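Local structure of protein F-93 (Sulfolobus virus 1, 1TBX) at the interface of chains A and B. The protein probably acts as a viral transcription factor, a homodimeric winged-helix protein that binds a palindromic or nearly palindromic DNA target. Coordinates in Å, arbitrary orientation; residue numbers count along the deposited sequence, not the author numbering. Chains: chain A/B, Hypothetical 11.0 kDa protein.

The interface of chains A and B. Residues chain A 8, 10, 49-50, 55; chain B 5-6.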
loop_
_atom_site.group_PDB
_atom_site.type_symbol
_atom_site.label_atom_id
_atom_site.label_comp_id
_atom_site.label_asym_id
_atom_site.label_seq_id
_atom_site.Cartn_x
_atom_site.Cartn_y
_atom_site.Cartn_z
ATOM N N TYR A 8 -0.708 -0.174 4.791
ATOM C CA TYR A 8 -1.263 -0.356 6.100
ATOM C C TYR A 8 -1.570 -1.841 6.314
ATOM O O TYR A 8 -1.534 -2.630 5.358
ATOM C CB TYR A 8 -2.554 0.425 6.166
ATOM C CG TYR A 8 -2.410 1.878 6.499
ATOM C CD1 TYR A 8 -2.436 2.860 5.496
ATOM C CD2 TYR A 8 -2.295 2.291 7.807
ATOM C CE1 TYR A 8 -2.355 4.205 5.812
ATOM C CE2 TYR A 8 -2.206 3.612 8.124
ATOM C CZ TYR A 8 -2.236 4.572 7.138
ATOM O OH TYR A 8 -2.149 5.905 7.516
ATOM N N GLU A 10 -4.428 -3.418 6.880
ATOM C CA GLU A 10 -5.585 -3.838 6.112
ATOM C C GLU A 10 -5.164 -4.306 4.718
ATOM O O GLU A 10 -5.675 -5.313 4.191
ATOM C CB GLU A 10 -6.485 -2.635 6.054
ATOM C CG GLU A 10 -5.977 -1.585 7.041
ATOM C CD GLU A 10 -5.880 -0.217 6.419
ATOM O OE1 GLU A 10 -6.248 -0.114 5.252
ATOM O OE2 GLU A 10 -5.467 0.768 7.073
ATOM N N PHE A 49 -11.788 -4.047 10.293
ATOM C CA PHE A 49 -12.020 -3.034 9.295
ATOM C C PHE A 49 -12.487 -3.662 7.955
ATOM O O PHE A 49 -13.501 -3.261 7.403
ATOM C CB PHE A 49 -10.769 -2.149 9.172
ATOM C CG PHE A 49 -10.801 -1.209 8.012
ATOM C CD1 PHE A 49 -11.413 0.030 8.122
ATOM C CD2 PHE A 49 -10.212 -1.568 6.795
ATOM C CE1 PHE A 49 -11.453 0.902 7.042
ATOM C CE2 PHE A 49 -10.253 -0.678 5.684
ATOM C CZ PHE A 49 -10.867 0.555 5.815
ATOM N N LEU A 50 -11.774 -4.668 7.465
ATOM C CA LEU A 50 -12.109 -5.263 6.178
ATOM C C LEU A 50 -13.483 -5.938 6.199
ATOM O O LEU A 50 -14.181 -5.955 5.172
ATOM C CB LEU A 50 -11.041 -6.251 5.764
ATOM C CG LEU A 50 -9.586 -5.768 5.821
ATOM C CD1 LEU A 50 -8.593 -6.969 5.778
ATOM C CD2 LEU A 50 -9.329 -4.789 4.665
ATOM N N PHE A 55 -15.006 -6.089 2.486
ATOM C CA PHE A 55 -14.004 -6.799 1.712
ATOM C C PHE A 55 -13.848 -8.259 2.112
ATOM O O PHE A 55 -13.445 -9.069 1.287
ATOM C CB PHE A 55 -12.671 -6.156 1.911
ATOM C CG PHE A 55 -12.597 -4.757 1.407
ATOM C CD1 PHE A 55 -12.654 -3.685 2.285
ATOM C CD2 PHE A 55 -12.426 -4.498 0.056
ATOM C CE1 PHE A 55 -12.547 -2.382 1.841
ATOM C CE2 PHE A 55 -12.333 -3.183 -0.392
ATOM C CZ PHE A 55 -12.389 -2.132 0.516
ATOM N N PRO B 5 -7.320 4.713 4.026
ATOM C CA PRO B 5 -7.079 3.333 4.473
ATOM C C PRO B 5 -5.888 2.561 3.874
ATOM O O PRO B 5 -5.048 2.166 4.666
ATOM C CB PRO B 5 -8.397 2.601 4.185
ATOM C CG PRO B 5 -9.384 3.629 3.771
ATOM C CD PRO B 5 -8.648 4.854 3.401
ATOM N N PHE B 6 -5.770 2.245 2.604
ATOM C CA PHE B 6 -4.898 1.066 2.477
ATOM C C PHE B 6 -3.442 1.399 2.349
ATOM O O PHE B 6 -2.531 0.585 2.594
ATOM C CB PHE B 6 -5.357 0.174 1.356
ATOM C CG PHE B 6 -6.599 -0.551 1.675
ATOM C CD1 PHE B 6 -7.833 0.123 1.674
ATOM C CD2 PHE B 6 -6.548 -1.906 2.010
ATOM C CE1 PHE B 6 -9.003 -0.542 1.981
ATOM C CE2 PHE B 6 -7.705 -2.599 2.316
ATOM C CZ PHE B 6 -8.950 -1.907 2.305
#
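B:Phe6 pushes its ring into an apolar pocket of chain A lined by A:Phe49 and A:Leu50, from helix 40-52, and by A:Phe55, from the loop that follows. The ring of A:Phe55 arrives from the opposite direction and meets that of B:Phe6 edge to face, with the planes 77° apart and the centroids separated by 5.3 Å. A:Leu50 crosses B:Phe6 at a slant and touches it with one methyl branch, CD2 lying 3.6 Å from CE2 of the ring. A:Phe49 stands above the plane of the same ring, just beyond its CE1-CZ rim, with its CE2 3.8 Å from CZ of B:Phe6, and CE1 of B:Phe6 lies in the plane of the A:Phe49 ring, at its edge. A:Phe49 reaches both partner residues because its chi1 of 170° sets the ring opposite the backbone N, beside the carbonyl carbon; its CZ also packs against CB of B:Pro5 at 3.6 Å, the two side chains crossing at about a right angle.

A backbone hydrogen bond adds to the apolar packing. A:Tyr8 N, just ahead of helix 9-17, donates a hydrogen bond of 3.0 Å to the carbonyl O of B:Phe6; it is nearly straight at the hydrogen, but the donor stands above the carbonyl plane. This bond probably fixes the backbone of B:Phe6 beside the start of helix 9-17, while the ring packs on helix 40-52 and A:Phe55.

A:Glu10 lies between these two regions. Its CB is 3.9 Å from CE2 of B:Phe6. The carboxylate OE1 is modelled 3.6 Å above one face of that ring, toward its rim, but the placement of the carboxylate is uncertain: its modelled approach to the B:Pro5 carbonyl O would pair acceptors and is doubtful at 2.7 Å resolution.

Repeated by two-fold symmetry, the packing of each N-terminal segment on the other subunit contributes to the F-93 homodimer, which would suit two winged-helix domains to a palindromic or pseudo-palindromic site.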